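Local coordinates for amidohydrolase 3 domain-containing protein (Pyrococcus horikoshii, PDB 3IGH), which is an uncharacterised, probably metal-dependent hydrolase of the amidohydrolase family, likely to act on carbon-nitrogen bonds other than peptide bonds, at residues 202-215 with 229-243. Residues are numbered along the deposited sequence; the frame is centred on the assembly and turned at random.
Sequences VKSVSFMSVNEKAL and INVFAYVTPEVLDKL. With SO4 (sulfate ion), chain H; SO4 (sulfate ion), chain O.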
loop_
_atom_site.group_PDB
_atom_site.type_symbol
_atom_site.label_atom_id
_atom_site.label_comp_id
_atom_site.label_asym_id
_atom_site.label_seq_id
_atom_site.Cartn_x
_atom_site.Cartn_y
_atom_site.Cartn_z
ATOM N N VAL A 202 11.368 -18.066 -10.572
ATOM C CA VAL A 202 11.063 -16.644 -10.815
ATOM C C VAL A 202 10.312 -16.121 -9.591
ATOM O O VAL A 202 9.154 -16.489 -9.362
ATOM C CB VAL A 202 10.197 -16.455 -12.090
ATOM C CG1 VAL A 202 9.889 -14.959 -12.348
ATOM C CG2 VAL A 202 10.890 -17.045 -13.295
ATOM N N LYS A 203 10.975 -15.293 -8.786
ATOM C CA LYS A 203 10.397 -14.885 -7.507
ATOM C C LYS A 203 9.919 -13.438 -7.461
ATOM O O LYS A 203 9.357 -13.015 -6.460
ATOM C CB LYS A 203 11.349 -15.182 -6.351
ATOM C CG LYS A 203 11.579 -16.685 -6.153
ATOM C CD LYS A 203 12.314 -16.984 -4.857
ATOM C CE LYS A 203 12.417 -18.489 -4.654
ATOM N NZ LYS A 203 12.995 -18.818 -3.334
ATOM N N SER A 204 10.150 -12.699 -8.543
ATOM C CA SER A 204 9.690 -11.307 -8.667
ATOM C C SER A 204 9.285 -11.057 -10.111
ATOM O O SER A 204 9.900 -11.605 -11.033
ATOM C CB SER A 204 10.788 -10.318 -8.289
ATOM O OG SER A 204 11.296 -10.510 -6.988
ATOM N N VAL A 205 8.244 -10.246 -10.316
ATOM C CA VAL A 205 7.778 -9.912 -11.663
ATOM C C VAL A 205 7.335 -8.455 -11.740
ATOM O O VAL A 205 6.961 -7.870 -10.719
ATOM C CB VAL A 205 6.577 -10.832 -12.146
ATOM C CG1 VAL A 205 6.950 -12.337 -12.152
ATOM C CG2 VAL A 205 5.303 -10.615 -11.314
ATOM N N SER A 206 7.402 -7.871 -12.937
ATOM C CA SER A 206 6.550 -6.730 -13.264
ATOM C C SER A 206 5.360 -7.242 -14.055
ATOM O O SER A 206 5.512 -7.823 -15.140
ATOM C CB SER A 206 7.269 -5.661 -14.083
ATOM O OG SER A 206 8.398 -5.157 -13.403
ATOM N N PHE A 207 4.183 -7.029 -13.489
ATOM C CA PHE A 207 2.918 -7.468 -14.071
ATOM C C PHE A 207 2.391 -6.271 -14.854
ATOM O O PHE A 207 2.026 -5.256 -14.275
ATOM C CB PHE A 207 1.985 -7.926 -12.932
ATOM C CG PHE A 207 0.579 -8.338 -13.345
ATOM C CD1 PHE A 207 0.180 -8.450 -14.683
ATOM C CD2 PHE A 207 -0.348 -8.658 -12.348
ATOM C CE1 PHE A 207 -1.144 -8.810 -15.015
ATOM C CE2 PHE A 207 -1.657 -9.034 -12.665
ATOM C CZ PHE A 207 -2.056 -9.110 -13.999
ATOM N N MET A 208 2.382 -6.403 -16.179
ATOM C CA MET A 208 2.003 -5.314 -17.092
ATOM C C MET A 208 0.533 -5.331 -17.481
ATOM O O MET A 208 -0.031 -6.394 -17.687
ATOM C CB MET A 208 2.852 -5.397 -18.357
ATOM C CG MET A 208 4.325 -5.700 -18.058
ATOM S SD MET A 208 5.083 -4.401 -17.054
ATOM C CE MET A 208 4.844 -3.116 -18.255
ATOM N N SER A 209 -0.047 -4.131 -17.616
ATOM C CA SER A 209 -1.470 -3.915 -17.938
ATOM C C SER A 209 -2.403 -4.592 -16.942
ATOM O O SER A 209 -3.265 -5.405 -17.301
ATOM C CB SER A 209 -1.804 -4.274 -19.393
ATOM O OG SER A 209 -1.056 -3.464 -20.276
ATOM N N VAL A 210 -2.214 -4.247 -15.677
ATOM C CA VAL A 210 -3.108 -4.713 -14.627
ATOM C C VAL A 210 -4.417 -3.936 -14.784
ATOM O O VAL A 210 -4.425 -2.703 -14.673
ATOM C CB VAL A 210 -2.478 -4.461 -13.215
ATOM C CG1 VAL A 210 -3.434 -4.852 -12.098
ATOM C CG2 VAL A 210 -1.178 -5.221 -13.075
ATOM N N ASN A 211 -5.513 -4.645 -15.062
ATOM C CA ASN A 211 -6.823 -4.003 -15.178
ATOM C C ASN A 211 -7.540 -3.934 -13.820
ATOM O O ASN A 211 -6.949 -4.254 -12.788
ATOM C CB ASN A 211 -7.698 -4.671 -16.271
ATOM C CG ASN A 211 -8.038 -6.137 -15.974
ATOM O OD1 ASN A 211 -8.148 -6.555 -14.819
ATOM N ND2 ASN A 211 -8.222 -6.926 -17.038
ATOM N N GLU A 212 -8.810 -3.536 -13.830
ATOM C CA GLU A 212 -9.554 -3.254 -12.592
ATOM C C GLU A 212 -9.715 -4.490 -11.720
ATOM O O GLU A 212 -9.414 -4.461 -10.523
ATOM C CB GLU A 212 -10.937 -2.655 -12.912
ATOM C CG GLU A 212 -10.922 -1.204 -13.429
ATOM C CD GLU A 212 -10.674 -1.049 -14.946
ATOM O OE1 GLU A 212 -10.266 -2.019 -15.645
ATOM O OE2 GLU A 212 -10.892 0.084 -15.438
ATOM N N LYS A 213 -10.162 -5.586 -12.324
ATOM C CA LYS A 213 -10.354 -6.828 -11.572
ATOM C C LYS A 213 -9.070 -7.544 -11.172
ATOM O O LYS A 213 -9.022 -8.178 -10.112
ATOM C CB LYS A 213 -11.286 -7.771 -12.320
ATOM C CG LYS A 213 -12.699 -7.263 -12.372
ATOM C CD LYS A 213 -13.648 -8.277 -12.958
ATOM C CE LYS A 213 -15.067 -7.731 -12.907
ATOM N NZ LYS A 213 -16.021 -8.596 -13.641
ATOM N N ALA A 214 -8.045 -7.471 -12.020
ATOM C CA ALA A 214 -6.728 -8.009 -11.663
ATOM C C ALA A 214 -6.177 -7.246 -10.457
ATOM O O ALA A 214 -5.620 -7.852 -9.553
ATOM C CB ALA A 214 -5.753 -7.926 -12.830
ATOM N N LEU A 215 -6.353 -5.923 -10.446
ATOM C CA LEU A 215 -5.926 -5.128 -9.296
ATOM C C LEU A 215 -6.679 -5.497 -8.018
ATOM O O LEU A 215 -6.054 -5.651 -6.974
ATOM C CB LEU A 215 -5.994 -3.619 -9.572
ATOM C CG LEU A 215 -5.421 -2.727 -8.447
ATOM C CD1 LEU A 215 -3.963 -3.079 -8.096
ATOM C CD2 LEU A 215 -5.557 -1.245 -8.766
ATOM N N ILE A 229 5.024 -14.284 -4.630
ATOM C CA ILE A 229 6.106 -13.654 -5.385
ATOM C C ILE A 229 5.954 -12.129 -5.282
ATOM O O ILE A 229 4.862 -11.627 -5.011
ATOM C CB ILE A 229 6.085 -14.069 -6.898
ATOM C CG1 ILE A 229 4.741 -13.707 -7.550
ATOM C CG2 ILE A 229 6.435 -15.568 -7.068
ATOM C CD1 ILE A 229 4.687 -13.827 -9.093
ATOM N N ASN A 230 7.049 -11.403 -5.492
ATOM C CA ASN A 230 6.994 -9.947 -5.567
ATOM C C ASN A 230 6.352 -9.508 -6.877
ATOM O O ASN A 230 6.722 -9.981 -7.951
ATOM C CB ASN A 230 8.392 -9.338 -5.408
ATOM C CG ASN A 230 9.085 -9.806 -4.140
ATOM O OD1 ASN A 230 8.539 -9.682 -3.039
ATOM N ND2 ASN A 230 10.287 -10.359 -4.288
ATOM N N VAL A 231 5.354 -8.637 -6.777
ATOM C CA VAL A 231 4.611 -8.185 -7.945
ATOM C C VAL A 231 4.696 -6.666 -8.049
ATOM O O VAL A 231 4.216 -5.949 -7.171
ATOM C CB VAL A 231 3.129 -8.632 -7.881
ATOM C CG1 VAL A 231 2.344 -8.102 -9.095
ATOM C CG2 VAL A 231 3.017 -10.160 -7.786
ATOM N N PHE A 232 5.294 -6.183 -9.134
ATOM C CA PHE A 232 5.326 -4.757 -9.429
ATOM C C PHE A 232 4.250 -4.476 -10.488
ATOM O O PHE A 232 4.431 -4.766 -11.678
ATOM C CB PHE A 232 6.745 -4.327 -9.857
ATOM C CG PHE A 232 7.753 -4.422 -8.736
ATOM C CD1 PHE A 232 8.099 -3.287 -8.000
ATOM C CD2 PHE A 232 8.307 -5.658 -8.367
ATOM C CE1 PHE A 232 8.992 -3.371 -6.929
ATOM C CE2 PHE A 232 9.210 -5.757 -7.300
ATOM C CZ PHE A 232 9.548 -4.607 -6.578
ATOM N N ALA A 233 3.123 -3.931 -10.037
ATOM C CA ALA A 233 1.941 -3.747 -10.884
ATOM C C ALA A 233 2.032 -2.503 -11.754
ATOM O O ALA A 233 2.156 -1.389 -11.253
ATOM C CB ALA A 233 0.670 -3.706 -10.042
ATOM N N TYR A 234 1.970 -2.710 -13.062
ATOM C CA TYR A 234 1.853 -1.603 -14.006
ATOM C C TYR A 234 0.440 -1.614 -14.549
ATOM O O TYR A 234 0.059 -2.495 -15.326
ATOM C CB TYR A 234 2.894 -1.717 -15.125
ATOM C CG TYR A 234 4.296 -1.324 -14.697
ATOM C CD1 TYR A 234 5.061 -2.158 -13.876
ATOM C CD2 TYR A 234 4.872 -0.125 -15.144
ATOM C CE1 TYR A 234 6.356 -1.798 -13.484
ATOM C CE2 TYR A 234 6.180 0.242 -14.759
ATOM C CZ TYR A 234 6.906 -0.607 -13.930
ATOM O OH TYR A 234 8.184 -0.277 -13.547
ATOM N N VAL A 235 -0.339 -0.632 -14.112
ATOM C CA VAL A 235 -1.761 -0.581 -14.395
ATOM C C VAL A 235 -2.092 -0.008 -15.783
ATOM O O VAL A 235 -1.273 0.648 -16.424
ATOM C CB VAL A 235 -2.511 0.214 -13.291
ATOM C CG1 VAL A 235 -2.183 -0.340 -11.888
ATOM C CG2 VAL A 235 -2.173 1.706 -13.350
ATOM N N THR A 236 -3.309 -0.271 -16.246
ATOM C CA THR A 236 -3.815 0.329 -17.477
ATOM C C THR A 236 -4.117 1.805 -17.190
ATOM O O THR A 236 -4.303 2.175 -16.019
ATOM C CB THR A 236 -5.130 -0.358 -17.931
ATOM O OG1 THR A 236 -6.121 -0.175 -16.919
ATOM C CG2 THR A 236 -4.919 -1.861 -18.172
ATOM N N PRO A 237 -4.148 2.661 -18.241
ATOM C CA PRO A 237 -4.602 4.053 -18.067
ATOM C C PRO A 237 -5.965 4.214 -17.385
ATOM O O PRO A 237 -6.162 5.175 -16.643
ATOM C CB PRO A 237 -4.682 4.575 -19.505
ATOM C CG PRO A 237 -3.627 3.804 -20.230
ATOM C CD PRO A 237 -3.712 2.407 -19.630
ATOM N N GLU A 238 -6.887 3.287 -17.638
ATOM C CA GLU A 238 -8.207 3.328 -17.036
ATOM C C GLU A 238 -8.108 3.119 -15.525
ATOM O O GLU A 238 -8.772 3.816 -14.750
ATOM C CB GLU A 238 -9.130 2.279 -17.677
ATOM C CG GLU A 238 -9.496 2.553 -19.152
ATOM C CD GLU A 238 -8.364 2.285 -20.177
ATOM O OE1 GLU A 238 -8.469 2.825 -21.301
ATOM O OE2 GLU A 238 -7.380 1.557 -19.880
ATOM N N VAL A 239 -7.262 2.184 -15.102
ATOM C CA VAL A 239 -7.019 1.994 -13.671
ATOM C C VAL A 239 -6.283 3.179 -13.047
ATOM O O VAL A 239 -6.594 3.572 -11.920
ATOM C CB VAL A 239 -6.297 0.656 -13.372
ATOM C CG1 VAL A 239 -5.915 0.552 -11.897
ATOM C CG2 VAL A 239 -7.212 -0.485 -13.728
ATOM N N LEU A 240 -5.346 3.765 -13.789
ATOM C CA LEU A 240 -4.616 4.935 -13.305
ATOM C C LEU A 240 -5.584 6.071 -12.921
ATOM O O LEU A 240 -5.404 6.715 -11.879
ATOM C CB LEU A 240 -3.587 5.412 -14.341
ATOM C CG LEU A 240 -2.890 6.754 -14.078
ATOM C CD1 LEU A 240 -2.098 6.699 -12.764
ATOM C CD2 LEU A 240 -1.975 7.151 -15.245
ATOM N N ASP A 241 -6.623 6.282 -13.732
ATOM C CA ASP A 241 -7.670 7.277 -13.394
ATOM C C ASP A 241 -8.295 7.021 -12.028
ATOM O O ASP A 241 -8.574 7.953 -11.276
ATOM C CB ASP A 241 -8.781 7.288 -14.447
ATOM C CG ASP A 241 -8.345 7.917 -15.756
ATOM O OD1 ASP A 241 -7.290 8.588 -15.779
ATOM O OD2 ASP A 241 -9.063 7.738 -16.765
ATOM N N LYS A 242 -8.520 5.751 -11.720
ATOM C CA LYS A 242 -9.101 5.374 -10.437
ATOM C C LYS A 242 -8.115 5.528 -9.279
ATOM O O LYS A 242 -8.515 5.912 -8.184
ATOM C CB LYS A 242 -9.665 3.962 -10.504
ATOM C CG LYS A 242 -10.831 3.836 -11.471
ATOM C CD LYS A 242 -11.573 2.526 -11.286
ATOM C CE LYS A 242 -12.839 2.504 -12.133
ATOM N NZ LYS A 242 -13.646 1.273 -11.913
ATOM N N LEU A 243 -6.832 5.250 -9.522
ATOM C CA LEU A 243 -5.792 5.520 -8.516
ATOM C C LEU A 243 -5.751 6.996 -8.169
ATOM O O LEU A 243 -5.723 7.358 -6.994
ATOM C CB LEU A 243 -4.414 5.088 -9.018
ATOM C CG LEU A 243 -4.205 3.599 -9.307
ATOM C CD1 LEU A 243 -2.748 3.354 -9.686
ATOM C CD2 LEU A 243 -4.612 2.738 -8.117
HETATM S S SO4 H . -8.793 -4.527 -19.925
HETATM O O1 SO4 H . -8.115 -5.758 -19.541
HETATM O O2 SO4 H . -9.379 -4.668 -21.252
HETATM O O3 SO4 H . -9.848 -4.236 -18.965
HETATM O O4 SO4 H . -7.840 -3.425 -19.929
HETATM S S SO4 O . 10.539 -16.849 -0.324
HETATM O O1 SO4 O . 11.194 -17.048 0.966
HETATM O O2 SO4 O . 9.122 -17.165 -0.180
HETATM O O3 SO4 O . 10.681 -15.453 -0.729
HETATM O O4 SO4 O . 11.132 -17.718 -1.338
HETATM O O HOH W 1 -8.386 -1.441 -17.566
#
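Met208 runs alongside Tyr234 in the same direction on neighbouring parallel strands, 202-210 and 230-235, of the TIM-type barrel expected of the amidohydrolase family; helix 212-223 makes the crossover between them. Bent at chi2 and chi3, the methionine brings SD obliquely to the tyrosine ring, 4.4 Å from its centroid, a Met-aromatic contact, while the phenol OH reaches on to Asp310. Ser206 and Phe232 share this side of the strands, as does Asn230, whose ND2 donates to Ser204 OG (2.9 Å) exactly in the amide plane and almost straight, at 174°. The other side is apolar. There Ile229 CD1 meets both methyls of Val205, and Val210 CG2 sits over the centre of the Phe207 ring, 3.5 Å above its plane, while also touching Ala233 CB. Leu70 of helix 70-78 packs against Phe207, Ile229 and Val231.

Past the corner at Ser209, Val210 N still donates to Tyr234 O (2.9 Å), and each strand runs into a capped helix. Leu215 CD2 packs on Val239 CG1 between those helices, and the Glu212 chain, bent at chi2, lays CG and CD along Val239 CG2. With chi1 at 63°, Asn211 turns OD1 back to accept from Ala214 N and ND2 out to Tyr186 OH and a sulfate, probably from the crystallisation liquor. An alanine here would keep none of these bonds, and is likely to leave Ala214 N without its cap and Tyr186 OH without this partner. Thr236 caps the second helix, its OG1 accepting from Val239 N at 3.2 Å and lying 2.7 Å from a water that also bridges to Glu212 OE1 and the sulfate.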